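Long-range contacts in glycoside Hydrolase (Bacteroides uniformis, PDB 5T99), which probably hydrolyses terminal beta-galactosidic bonds in agarose-derived oligosaccharides, and holds d-galacto-isofagomine in its ligand pocket: residues V187-T191 / L441-R445; V325-D330 / S353-L357; K338-A344 / M363-V367; K597-Y601 / V613-P617; P685-V690 / E702-T707. One frame throughout, in Å; residues are numbered along the deposited sequence.

Contact 1 (V187-T191 / L441-R445); sequences VYVTT and LDPTR. With EDO (1,2-ethanediol), chain J.
Tyr188 reaches from an edge strand to the carboxylate of Asp442, and no other residue here has as much surface buried by the contact. Its hydroxyl OH donates to Asp442 OD1 over 2.7 Å, meeting that oxygen on the anti side, with the ring and carboxylate planes 82° apart. The syn side of Asp442 OD1 takes a second bond of 2.7 Å from Thr444 OG1, and two hydroxyls thus grip one carboxylate oxygen. This bond also turns the methyl of Thr444 to the strand: with OG1 lodged between the backbone N and the carbonyl carbon (chi1 75°), CG2 meets Thr190 CG2 at 3.8 Å. The same Thr444 CG2 lies 3.8 Å from Tyr188 OH. Asp442 OD2, the other carboxylate oxygen, takes a salt bridge of 2.7 Å from Arg445 NH1, which comes from above the carboxylate plane, and a bond from the indole N-H of Trp412. With an alanine in place of Asp442, the hydroxyls of Tyr188 and Thr444 would probably lose their shared acceptor and the Arg445 guanidinium its nearby counter-charge. Tyr188 also makes a cation-pi contact with Arg404. Asp442 to Arg445 form a type I turn just after helix 427-441, and the whole is a domain interface of family 2 glycosidases, in which a beta-sandwich domain rests against a helix-to-strand loop of the TIM barrel.

Contact 2 (V325-D330 / S353-L357); sequences VNVRAD and SPEFL
Val325 fits its two methyls against the first turn of helix 354-363, and this is the close-packed part of the contact. CG2 of Val325 sits 3.7 Å from Ser353 CB, while CG1 lies 3.6 Å from Glu355 OE1, because the glutamate chain folds back at chi2 (75°) and brings its carboxylate alongside the valine. Toward solvent the packing thins: Val327, an exposed residue, merely brushes Glu355 CG with its CG2 at 4.0 Å. The opposite, buried end is polar. Asp330 stands at the edge of the Phe356 ring, its carboxylate plane 86° from the ring plane and its OD2 3.6 Å from Phe356 CB. A water joins Asp330 OD2, to which it donates over 2.7 Å, with Ser353 OG, also 2.7 Å away. That serine oxygen is already at work as the N-cap, accepting from Phe356 N at 3.1 Å, and Asn326 caps helix 327-339 likewise through Ala329 N. Asp330 OD1 is met by the side-chain amide of Asn318. With no direct hydrogen bond across the two segments, the chemistry implies that water and helix capping do the polar work, and the nearby start of helix 354-363 would probably favour the charged form of Asp330.

Contact 3 (K338-A344 / M363-V367); sequences KEMGVNA and MGLVV
Lys338 curls over the end of helix 354-363 and donates through NZ to Met363 O at 3.1 Å, coming in nearly along the C=O axis. Bends at chi3 (69°) and chi4 (58°) fold the end of the lysine chain back to this carbonyl; lower down the chain, Lys338 CD lies 3.6 Å from Met363 CE. A positive charge at a helix C-terminus is likely to be favourable electrostatically. The second bond across the contact belongs to the backbone: Val366 N donates to Asn343 O over 3.1 Å, nearly straight at 166°. Gln262 NE2 reaches the same Asn343 O and also Gly364 O, and one side chain thus serves a carbonyl from each segment. The amide of Asn343 is occupied elsewhere, its ND2 giving to Arg308 O and its OD1 taking a weak bond from Asn310 N. Both helices finish in a Schellman motif, at Gly341 and at Gly364; in the first, Gly341 N returns to Lys338 O at 3.1 Å. Between these polar links, Leu365 pushes CD2 up to Val342 O at 3.4 Å and packs beside Lys338 CG. Beyond it, Ala344 CB meets Val366 CG2 at 3.7 Å, where the two residues pair as a parallel bridge. This bridge brings strand 344-346 beside strand 366-370, with helix 354-363 as the connection of a beta-alpha-beta unit; strand 305-313 flanks Ala344 on its other side, and helix 598-607 covers Met340 and Val342.

Contact 4 (K597-Y601 / V613-P617); sequences KDRFY and VHILP
Tyr601 and His614 stack where helix 598-607, which follows the last strand of the TIM barrel, meets strand 613-616 at the start of a beta-sandwich domain. The aromatic part is an offset stack, with ring centroids 3.8 Å apart and planes only 5° from parallel. His614 covers one face of the tyrosine ring toward its rim, and Phe600 CD2 lies 3.5 Å above the opposite face, so that the phenol is held between two neighbours. Tyr601 CB adds a CH-pi contact to the same face of the imidazole. The polar part is a His-carboxylate hydrogen bond: His614 NE2 donates to Asp598 OD1 over 2.7 Å. The acceptor lies in the plane of the imidazole and is used on its anti side, which together with the stack fixes the rotation of the histidine ring. A water also donates to Asp598 OD1 and weakly to Ile615 O, while Asp598 OD2 is met by the hydroxyls of Tyr505 and Ser522. A carboxylate so placed would probably favour keeping a proton on NE2. The van der Waals part is Leu616, whose aliphatic chain packs on the carboxylate of Asp598: its CG, set between its backbone N and carbonyl carbon (chi1 56°), comes 3.7 Å from Asp598 CG, and Leu616 CB is 3.5 Å from Asp598 OD1. Strand 613-616 is thereby tied to the barrel helix by alternate residues, His614 and Leu616, while Ile615 between them points away into the sandwich. Closest of all the stacked atoms, Tyr601 CD2 hangs over the centre of the imidazole, 3.3 Å from His614 CE1.

Contact 5 (P685-V690 / E702-T707); sequences PGELTV and EKTIRT
Glu687 and Arg706 lie side by side on one face of the hairpin, pointing the same way, and form its salt bridge. Glu687 OE1 is 3.0 Å from Arg706 NE and 3.2 Å from Arg706 NH2, but the carboxylate and guanidinium planes are 66° apart, not a coplanar pairing. Thr704, two residues back, places its methyl CG2 over one face of that guanidinium. Its hydroxyl turns across the strands instead: Thr704 OG1 and Thr689 OG1 are hydrogen-bonded at 2.7 Å, and either may be the donor. Each hydroxyl stands beside its own backbone N (chi1 -73° in Thr704, -61° in Thr689), which makes the two side chains cross at a slant with their oxygens together. The other face is largely apolar, with Leu688 CB 4.0 Å from Ile705 CG1 and Val690 CG1 equally far from Lys703 CB, before the lysine chain leads off. Leu688 with Ile705 and Val690 with Lys703 are hydrogen-bonded pairs; the two threonines and the salt-bridged pair occupy non-hydrogen-bonded positions. At the open end, Thr707 OG1 accepts from Gly686 N at 2.8 Å and is also bonded to Trp619 O, while Thr707 N gives to Gly686 O at 2.8 Å. A valine in place of Thr707 would probably leave Gly686 N without its acceptor and Trp619 O without that hydroxyl. Strands 687-693 and 699-706 make an antiparallel beta hairpin at the edge of a sheet, whose Leu688, Val690 and Ile705 face strand 613-616 in a beta sandwich.

In the fold
Contacts 2 and 3 share helix 327-339 and touch through Leu357 CD2 and Val367 CG1, 3.9 Å apart; both are nested inside the chain loop closed by contact 1, whose centre is 23 Å from each. Contact 3 meets contact 4 where Met340 packs on Phe600, and contact 4 meets contact 5 where Val613 packs on Val690, so that packing runs from barrel to sandwich; the centres of contacts 3 and 4 are 20 Å apart and those of contacts 4 and 5 are 14 Å apart. Contacts 1 and 5, with centres about 54 Å apart, mark opposite sides of the chain. Contact 4 has a direct tie to the d-galacto-isofagomine pocket: Arg599 bonds to the backbone carbonyl of Phe587, a pocket residue.

Contact 1 (V187-T191 / L441-R445)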
# COMPACT_ATOMS: atom_id res chain seq x y z
N VAL A 187 7.40 15.32 17.25
CA VAL A 187 7.96 14.32 18.16
C VAL A 187 8.64 13.21 17.36
O VAL A 187 8.09 12.70 16.40
CB VAL A 187 6.90 13.71 19.09
CG1 VAL A 187 7.50 12.62 19.97
CG2 VAL A 187 6.24 14.78 19.94
N TYR A 188 9.84 12.84 17.80
CA TYR A 188 10.66 11.85 17.13
C TYR A 188 11.08 10.81 18.18
O TYR A 188 11.86 11.11 19.07
CB TYR A 188 11.86 12.58 16.49
CG TYR A 188 12.94 11.73 15.86
CD1 TYR A 188 12.68 10.48 15.29
CD2 TYR A 188 14.26 12.22 15.79
CE1 TYR A 188 13.70 9.74 14.69
CE2 TYR A 188 15.27 11.49 15.19
CZ TYR A 188 15.00 10.25 14.64
OH TYR A 188 16.05 9.54 14.07
N VAL A 189 10.53 9.59 18.06
CA VAL A 189 10.69 8.51 19.03
C VAL A 189 11.63 7.44 18.48
O VAL A 189 11.35 6.87 17.42
CB VAL A 189 9.33 7.85 19.32
CG1 VAL A 189 9.46 6.73 20.36
CG2 VAL A 189 8.30 8.89 19.75
N THR A 190 12.71 7.15 19.20
CA THR A 190 13.67 6.10 18.84
C THR A 190 13.86 5.14 20.01
O THR A 190 13.42 5.43 21.12
CB THR A 190 15.02 6.69 18.39
OG1 THR A 190 15.55 7.58 19.41
CG2 THR A 190 14.84 7.45 17.07
N THR A 191 14.50 3.99 19.74
CA THR A 191 14.75 2.96 20.77
C THR A 191 16.19 2.46 20.67
O THR A 191 16.47 1.39 20.09
CB THR A 191 13.76 1.78 20.68
OG1 THR A 191 13.80 1.20 19.37
CG2 THR A 191 12.36 2.23 20.98
N LEU A 441 18.78 13.23 8.88
CA LEU A 441 17.46 13.29 9.52
C LEU A 441 17.06 12.05 10.32
O LEU A 441 16.41 12.17 11.34
CB LEU A 441 16.37 13.58 8.49
CG LEU A 441 16.45 14.97 7.86
CD1 LEU A 441 15.48 15.05 6.69
CD2 LEU A 441 16.18 16.09 8.87
N ASP A 442 17.44 10.87 9.85
CA ASP A 442 17.14 9.62 10.55
C ASP A 442 18.25 8.58 10.32
O ASP A 442 18.14 7.72 9.42
CB ASP A 442 15.76 9.07 10.15
CG ASP A 442 15.40 7.81 10.91
OD1 ASP A 442 15.70 7.75 12.13
OD2 ASP A 442 14.82 6.86 10.30
N PRO A 443 19.33 8.64 11.14
CA PRO A 443 20.37 7.61 11.05
C PRO A 443 19.97 6.24 11.61
O PRO A 443 20.77 5.32 11.52
CB PRO A 443 21.52 8.20 11.86
CG PRO A 443 20.85 9.10 12.84
CD PRO A 443 19.66 9.68 12.13
N THR A 444 18.76 6.09 12.16
CA THR A 444 18.30 4.80 12.72
C THR A 444 17.77 3.81 11.67
O THR A 444 17.35 2.70 12.03
CB THR A 444 17.18 4.98 13.78
OG1 THR A 444 15.94 5.30 13.14
CG2 THR A 444 17.54 6.07 14.79
N ARG A 445 17.77 4.23 10.41
CA ARG A 445 17.30 3.41 9.30
C ARG A 445 18.20 3.65 8.09
O ARG A 445 18.54 4.80 7.80
CB ARG A 445 15.88 3.81 8.92
CG ARG A 445 14.82 3.46 9.96
CD ARG A 445 13.45 3.88 9.46
NE ARG A 445 12.38 3.70 10.45
CZ ARG A 445 12.12 4.52 11.47
NH1 ARG A 445 12.83 5.61 11.69
NH2 ARG A 445 11.11 4.22 12.28
C1 EDO J . 11.04 3.88 15.75
O1 EDO J . 11.33 5.25 15.37
C2 EDO J . 10.00 3.78 16.87
O2 EDO J . 8.78 3.11 16.46

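Contact 2 (V325-D330 / S353-L357)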
# COMPACT_ATOMS: atom_id res chain seq x y z
N VAL A 325 -8.06 7.52 0.11
CA VAL A 325 -7.64 6.67 1.22
C VAL A 325 -8.85 5.98 1.82
O VAL A 325 -9.85 6.62 2.15
CB VAL A 325 -6.89 7.44 2.34
CG1 VAL A 325 -6.65 6.55 3.56
CG2 VAL A 325 -5.55 7.93 1.82
N ASN A 326 -8.75 4.66 1.93
CA ASN A 326 -9.75 3.86 2.62
C ASN A 326 -9.05 2.77 3.42
O ASN A 326 -8.43 1.88 2.86
CB ASN A 326 -10.74 3.28 1.61
CG ASN A 326 -11.87 2.52 2.28
OD1 ASN A 326 -11.67 1.46 2.90
ND2 ASN A 326 -13.08 3.06 2.15
N VAL A 327 -9.20 2.84 4.73
CA VAL A 327 -8.46 1.97 5.66
C VAL A 327 -8.76 0.49 5.40
O VAL A 327 -7.83 -0.32 5.32
CB VAL A 327 -8.76 2.36 7.14
CG1 VAL A 327 -8.11 1.36 8.12
CG2 VAL A 327 -8.28 3.78 7.43
N ARG A 328 -10.04 0.14 5.28
CA ARG A 328 -10.42 -1.26 5.03
C ARG A 328 -9.88 -1.81 3.72
O ARG A 328 -9.39 -2.94 3.69
CB ARG A 328 -11.94 -1.46 5.12
CG ARG A 328 -12.41 -2.89 4.82
CD ARG A 328 -11.73 -3.98 5.65
NE ARG A 328 -11.94 -5.31 5.07
CZ ARG A 328 -11.24 -6.42 5.36
NH1 ARG A 328 -10.24 -6.40 6.24
NH2 ARG A 328 -11.55 -7.55 4.75
N ALA A 329 -9.93 -1.01 2.65
CA ALA A 329 -9.35 -1.43 1.37
C ALA A 329 -7.88 -1.81 1.52
O ALA A 329 -7.46 -2.86 1.03
CB ALA A 329 -9.50 -0.32 0.32
N ASP A 330 -7.11 -0.95 2.19
CA ASP A 330 -5.68 -1.22 2.45
C ASP A 330 -5.49 -2.43 3.36
O ASP A 330 -4.65 -3.29 3.08
CB ASP A 330 -4.96 0.00 3.06
CG ASP A 330 -4.57 1.07 2.03
OD1 ASP A 330 -4.65 0.84 0.82
OD2 ASP A 330 -4.15 2.16 2.44
N SER A 353 0.15 6.63 1.99
CA SER A 353 -0.63 7.39 2.95
C SER A 353 -0.15 7.03 4.36
O SER A 353 0.41 5.94 4.55
CB SER A 353 -2.10 7.02 2.81
OG SER A 353 -2.27 5.67 3.15
N PRO A 354 -0.34 7.92 5.34
CA PRO A 354 -0.04 7.53 6.72
C PRO A 354 -0.83 6.29 7.17
O PRO A 354 -0.27 5.42 7.85
CB PRO A 354 -0.47 8.76 7.54
CG PRO A 354 -0.39 9.91 6.58
CD PRO A 354 -0.77 9.33 5.25
N GLU A 355 -2.09 6.20 6.75
CA GLU A 355 -2.97 5.10 7.14
C GLU A 355 -2.40 3.76 6.70
O GLU A 355 -2.42 2.78 7.45
CB GLU A 355 -4.40 5.29 6.58
CG GLU A 355 -5.22 6.38 7.28
CD GLU A 355 -4.82 7.80 6.91
OE1 GLU A 355 -4.19 8.00 5.83
OE2 GLU A 355 -5.12 8.72 7.71
N PHE A 356 -1.87 3.74 5.48
CA PHE A 356 -1.25 2.52 4.96
C PHE A 356 -0.12 2.05 5.89
O PHE A 356 -0.03 0.87 6.20
CB PHE A 356 -0.74 2.75 3.53
CG PHE A 356 -0.06 1.55 2.93
CD1 PHE A 356 -0.81 0.57 2.31
CD2 PHE A 356 1.32 1.40 3.01
CE1 PHE A 356 -0.20 -0.56 1.78
CE2 PHE A 356 1.94 0.28 2.46
CZ PHE A 356 1.17 -0.71 1.86
N LEU A 357 0.72 3.00 6.32
CA LEU A 357 1.85 2.69 7.23
C LEU A 357 1.39 2.32 8.63
O LEU A 357 2.02 1.47 9.27
CB LEU A 357 2.86 3.85 7.28
CG LEU A 357 3.56 4.10 5.94
CD1 LEU A 357 4.40 5.35 6.00
CD2 LEU A 357 4.42 2.92 5.51
O HOH W 1 -3.53 4.37 1.11

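Contact 3 (K338-A344 / M363-V367)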
# COMPACT_ATOMS: atom_id res chain seq x y z
N LYS A 338 -0.41 -11.01 3.34
CA LYS A 338 0.08 -11.87 4.45
C LYS A 338 -0.30 -13.36 4.28
O LYS A 338 0.47 -14.23 4.69
CB LYS A 338 -0.34 -11.33 5.83
CG LYS A 338 0.54 -10.20 6.31
CD LYS A 338 -0.07 -9.38 7.44
CE LYS A 338 -0.19 -10.14 8.76
NZ LYS A 338 1.11 -10.64 9.24
N GLU A 339 -1.45 -13.63 3.66
CA GLU A 339 -1.85 -15.01 3.34
C GLU A 339 -0.94 -15.67 2.30
O GLU A 339 -0.71 -16.88 2.34
CB GLU A 339 -3.32 -15.07 2.88
CG GLU A 339 -4.30 -14.97 4.05
CD GLU A 339 -5.74 -14.69 3.63
OE1 GLU A 339 -6.14 -15.02 2.48
OE2 GLU A 339 -6.48 -14.13 4.48
N MET A 340 -0.39 -14.86 1.40
CA MET A 340 0.62 -15.32 0.43
C MET A 340 2.01 -15.59 1.05
O MET A 340 2.85 -16.18 0.39
CB MET A 340 0.77 -14.28 -0.71
CG MET A 340 1.26 -14.85 -2.02
SD MET A 340 1.06 -13.73 -3.42
CE MET A 340 2.54 -12.75 -3.21
N GLY A 341 2.25 -15.16 2.30
CA GLY A 341 3.56 -15.29 2.94
C GLY A 341 4.40 -14.02 2.88
O GLY A 341 5.60 -14.04 3.17
N VAL A 342 3.76 -12.90 2.52
CA VAL A 342 4.44 -11.61 2.42
C VAL A 342 4.73 -11.07 3.83
O VAL A 342 3.81 -10.98 4.66
CB VAL A 342 3.59 -10.58 1.65
CG1 VAL A 342 4.22 -9.19 1.66
CG2 VAL A 342 3.37 -11.04 0.22
N ASN A 343 5.99 -10.72 4.07
CA ASN A 343 6.38 -10.06 5.32
C ASN A 343 6.96 -8.65 5.09
O ASN A 343 7.42 -8.01 6.04
CB ASN A 343 7.41 -10.92 6.06
CG ASN A 343 8.75 -10.96 5.36
OD1 ASN A 343 8.82 -10.80 4.15
ND2 ASN A 343 9.83 -11.15 6.13
N ALA A 344 6.96 -8.17 3.85
CA ALA A 344 7.64 -6.92 3.51
C ALA A 344 7.01 -6.20 2.32
O ALA A 344 6.51 -6.84 1.41
CB ALA A 344 9.11 -7.18 3.26
N MET A 363 0.17 -4.68 11.53
CA MET A 363 0.19 -6.03 10.94
C MET A 363 1.59 -6.68 10.85
O MET A 363 1.74 -7.78 10.30
CB MET A 363 -0.49 -6.00 9.56
CG MET A 363 -1.98 -5.69 9.63
SD MET A 363 -2.73 -5.25 8.05
CE MET A 363 -2.65 -6.84 7.24
N GLY A 364 2.62 -5.98 11.35
CA GLY A 364 3.95 -6.55 11.48
C GLY A 364 4.75 -6.68 10.20
O GLY A 364 5.63 -7.53 10.11
N LEU A 365 4.47 -5.82 9.23
CA LEU A 365 5.19 -5.84 7.96
C LEU A 365 6.31 -4.81 7.96
O LEU A 365 6.13 -3.70 8.44
CB LEU A 365 4.23 -5.51 6.81
CG LEU A 365 3.09 -6.50 6.57
CD1 LEU A 365 2.10 -5.88 5.59
CD2 LEU A 365 3.60 -7.83 6.04
N VAL A 366 7.47 -5.17 7.40
CA VAL A 366 8.57 -4.22 7.27
C VAL A 366 8.43 -3.50 5.94
O VAL A 366 7.96 -4.09 4.97
CB VAL A 366 9.96 -4.86 7.49
CG1 VAL A 366 10.08 -5.31 8.94
CG2 VAL A 366 10.26 -6.02 6.55
N VAL A 367 8.80 -2.22 5.92
CA VAL A 367 8.54 -1.34 4.79
C VAL A 367 9.79 -0.59 4.30
O VAL A 367 10.54 -0.02 5.09
CB VAL A 367 7.44 -0.33 5.14
CG1 VAL A 367 7.20 0.63 3.98
CG2 VAL A 367 6.14 -1.05 5.50

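Contact 4 (K597-Y601 / V613-P617)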
# COMPACT_ATOMS: atom_id res chain seq x y z
N LYS A 597 -4.64 -14.92 -8.43
CA LYS A 597 -4.35 -15.68 -9.65
C LYS A 597 -3.61 -16.91 -9.20
O LYS A 597 -3.31 -17.06 -8.00
CB LYS A 597 -3.49 -14.87 -10.59
CG LYS A 597 -4.08 -13.53 -11.01
CD LYS A 597 -3.06 -12.70 -11.79
CE LYS A 597 -3.54 -11.26 -11.96
NZ LYS A 597 -2.53 -10.33 -12.54
N ASP A 598 -3.30 -17.81 -10.13
CA ASP A 598 -2.53 -19.01 -9.77
C ASP A 598 -1.15 -18.64 -9.20
O ASP A 598 -0.59 -19.40 -8.42
CB ASP A 598 -2.32 -19.93 -10.97
CG ASP A 598 -3.63 -20.45 -11.54
OD1 ASP A 598 -4.42 -21.05 -10.77
OD2 ASP A 598 -3.85 -20.25 -12.75
N ARG A 599 -0.63 -17.48 -9.60
CA ARG A 599 0.67 -16.97 -9.16
C ARG A 599 0.75 -16.78 -7.65
O ARG A 599 1.79 -17.08 -7.05
CB ARG A 599 0.98 -15.65 -9.88
CG ARG A 599 2.41 -15.14 -9.69
CD ARG A 599 3.11 -14.88 -11.02
NE ARG A 599 2.27 -14.12 -11.96
CZ ARG A 599 2.00 -12.82 -11.87
NH1 ARG A 599 2.51 -12.07 -10.88
NH2 ARG A 599 1.21 -12.25 -12.78
N PHE A 600 -0.33 -16.28 -7.06
CA PHE A 600 -0.51 -16.26 -5.60
C PHE A 600 -0.10 -17.55 -4.93
O PHE A 600 0.59 -17.53 -3.91
CB PHE A 600 -1.97 -15.95 -5.26
CG PHE A 600 -2.30 -16.01 -3.79
CD1 PHE A 600 -2.24 -14.86 -3.00
CD2 PHE A 600 -2.72 -17.20 -3.20
CE1 PHE A 600 -2.58 -14.92 -1.65
CE2 PHE A 600 -3.06 -17.26 -1.85
CZ PHE A 600 -2.99 -16.12 -1.08
N TYR A 601 -0.51 -18.68 -5.51
CA TYR A 601 -0.27 -19.99 -4.90
C TYR A 601 1.15 -20.47 -5.11
O TYR A 601 1.70 -21.15 -4.25
CB TYR A 601 -1.30 -21.01 -5.39
CG TYR A 601 -2.69 -20.59 -5.00
CD1 TYR A 601 -3.17 -20.83 -3.71
CD2 TYR A 601 -3.50 -19.88 -5.89
CE1 TYR A 601 -4.44 -20.40 -3.33
CE2 TYR A 601 -4.77 -19.46 -5.52
CZ TYR A 601 -5.23 -19.72 -4.23
OH TYR A 601 -6.47 -19.29 -3.86
N VAL A 613 -1.90 -26.96 -1.16
CA VAL A 613 -1.77 -27.52 -2.48
C VAL A 613 -2.75 -26.75 -3.34
O VAL A 613 -3.82 -26.33 -2.87
CB VAL A 613 -2.03 -29.05 -2.46
CG1 VAL A 613 -3.50 -29.36 -2.16
CG2 VAL A 613 -1.61 -29.69 -3.78
N HIS A 614 -2.35 -26.49 -4.58
CA HIS A 614 -3.19 -25.77 -5.52
C HIS A 614 -2.95 -26.35 -6.91
O HIS A 614 -1.82 -26.72 -7.24
CB HIS A 614 -2.89 -24.27 -5.48
CG HIS A 614 -3.52 -23.48 -6.58
ND1 HIS A 614 -4.78 -22.92 -6.46
CD2 HIS A 614 -3.07 -23.12 -7.80
CE1 HIS A 614 -5.07 -22.26 -7.56
NE2 HIS A 614 -4.05 -22.37 -8.39
N ILE A 615 -4.02 -26.40 -7.70
CA ILE A 615 -4.01 -27.08 -8.98
C ILE A 615 -4.49 -26.09 -10.05
O ILE A 615 -5.33 -25.21 -9.79
CB ILE A 615 -4.85 -28.39 -8.95
CG1 ILE A 615 -4.78 -29.11 -10.29
CG2 ILE A 615 -6.30 -28.11 -8.58
CD1 ILE A 615 -5.24 -30.55 -10.22
N LEU A 616 -3.91 -26.23 -11.24
CA LEU A 616 -4.32 -25.48 -12.41
C LEU A 616 -4.04 -26.33 -13.67
O LEU A 616 -3.13 -27.17 -13.63
CB LEU A 616 -3.67 -24.08 -12.46
CG LEU A 616 -2.17 -23.70 -12.41
CD1 LEU A 616 -1.40 -24.37 -11.29
CD2 LEU A 616 -1.47 -23.89 -13.75
N PRO A 617 -4.80 -26.16 -14.76
CA PRO A 617 -5.84 -25.14 -14.94
C PRO A 617 -7.20 -25.60 -14.41
O PRO A 617 -7.24 -26.48 -13.56
CB PRO A 617 -5.87 -24.96 -16.46
CG PRO A 617 -5.49 -26.28 -16.98
CD PRO A 617 -4.46 -26.82 -16.03
O HOH W 2 -7.13 -22.69 -11.25

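Contact 5 (P685-V690 / E702-T707)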
# COMPACT_ATOMS: atom_id res chain seq x y z
N PRO A 685 -13.59 -35.67 -19.15
CA PRO A 685 -14.28 -34.79 -18.20
C PRO A 685 -14.64 -35.48 -16.89
O PRO A 685 -14.52 -36.70 -16.78
CB PRO A 685 -15.54 -34.35 -18.96
CG PRO A 685 -15.79 -35.43 -19.94
CD PRO A 685 -14.44 -35.97 -20.32
N GLY A 686 -15.08 -34.68 -15.91
CA GLY A 686 -15.43 -35.16 -14.57
C GLY A 686 -14.65 -34.41 -13.50
O GLY A 686 -14.66 -33.18 -13.47
N GLU A 687 -13.96 -35.15 -12.62
CA GLU A 687 -13.24 -34.54 -11.50
C GLU A 687 -11.76 -34.94 -11.36
O GLU A 687 -11.41 -36.12 -11.35
CB GLU A 687 -14.01 -34.71 -10.19
CG GLU A 687 -13.95 -36.07 -9.49
CD GLU A 687 -14.80 -36.09 -8.21
OE1 GLU A 687 -15.50 -35.08 -7.91
OE2 GLU A 687 -14.78 -37.12 -7.50
N LEU A 688 -10.92 -33.91 -11.23
CA LEU A 688 -9.49 -34.03 -11.12
C LEU A 688 -9.07 -33.65 -9.69
O LEU A 688 -9.27 -32.50 -9.27
CB LEU A 688 -8.84 -33.09 -12.15
CG LEU A 688 -7.33 -33.14 -12.36
CD1 LEU A 688 -6.89 -34.52 -12.79
CD2 LEU A 688 -6.93 -32.09 -13.39
N THR A 689 -8.52 -34.60 -8.95
CA THR A 689 -8.20 -34.40 -7.54
C THR A 689 -6.69 -34.53 -7.29
O THR A 689 -6.05 -35.45 -7.78
CB THR A 689 -8.98 -35.40 -6.66
OG1 THR A 689 -10.39 -35.19 -6.83
CG2 THR A 689 -8.63 -35.24 -5.19
N VAL A 690 -6.15 -33.59 -6.51
CA VAL A 690 -4.73 -33.60 -6.14
C VAL A 690 -4.61 -33.82 -4.65
O VAL A 690 -5.33 -33.21 -3.87
CB VAL A 690 -3.97 -32.31 -6.57
CG1 VAL A 690 -4.54 -31.04 -5.95
CG2 VAL A 690 -2.49 -32.45 -6.22
N GLU A 702 -5.52 -31.45 0.25
CA GLU A 702 -6.06 -31.88 -1.04
C GLU A 702 -7.05 -30.88 -1.65
O GLU A 702 -7.71 -30.13 -0.94
CB GLU A 702 -6.63 -33.32 -0.97
CG GLU A 702 -8.07 -33.53 -0.52
CD GLU A 702 -8.52 -34.99 -0.73
OE1 GLU A 702 -7.80 -35.92 -0.31
OE2 GLU A 702 -9.59 -35.20 -1.33
N LYS A 703 -7.10 -30.86 -2.98
CA LYS A 703 -8.06 -30.04 -3.71
C LYS A 703 -8.64 -30.85 -4.85
O LYS A 703 -7.97 -31.74 -5.40
CB LYS A 703 -7.40 -28.77 -4.28
CG LYS A 703 -6.84 -27.80 -3.26
CD LYS A 703 -7.92 -27.06 -2.48
CE LYS A 703 -7.29 -26.14 -1.45
NZ LYS A 703 -8.32 -25.41 -0.67
N THR A 704 -9.88 -30.53 -5.19
CA THR A 704 -10.60 -31.18 -6.27
C THR A 704 -11.16 -30.08 -7.16
O THR A 704 -11.74 -29.12 -6.65
CB THR A 704 -11.75 -32.05 -5.70
OG1 THR A 704 -11.19 -33.22 -5.09
CG2 THR A 704 -12.74 -32.49 -6.78
N ILE A 705 -10.99 -30.23 -8.47
CA ILE A 705 -11.70 -29.39 -9.46
C ILE A 705 -12.60 -30.25 -10.35
O ILE A 705 -12.29 -31.41 -10.64
CB ILE A 705 -10.76 -28.52 -10.33
CG1 ILE A 705 -9.71 -29.37 -11.07
CG2 ILE A 705 -10.07 -27.46 -9.48
CD1 ILE A 705 -8.94 -28.60 -12.11
N ARG A 706 -13.72 -29.67 -10.78
CA ARG A 706 -14.73 -30.37 -11.55
C ARG A 706 -15.01 -29.66 -12.87
O ARG A 706 -15.03 -28.43 -12.91
CB ARG A 706 -16.02 -30.50 -10.73
CG ARG A 706 -15.86 -31.43 -9.54
CD ARG A 706 -17.15 -31.60 -8.76
NE ARG A 706 -16.98 -32.50 -7.62
CZ ARG A 706 -16.43 -32.18 -6.45
NH1 ARG A 706 -15.95 -30.96 -6.21
NH2 ARG A 706 -16.35 -33.10 -5.49
N THR A 707 -15.20 -30.44 -13.93
CA THR A 707 -15.79 -29.95 -15.17
C THR A 707 -17.15 -29.38 -14.81
O THR A 707 -17.99 -30.11 -14.30
CB THR A 707 -16.01 -31.09 -16.20
OG1 THR A 707 -14.83 -31.89 -16.32
CG2 THR A 707 -16.37 -30.52 -17.56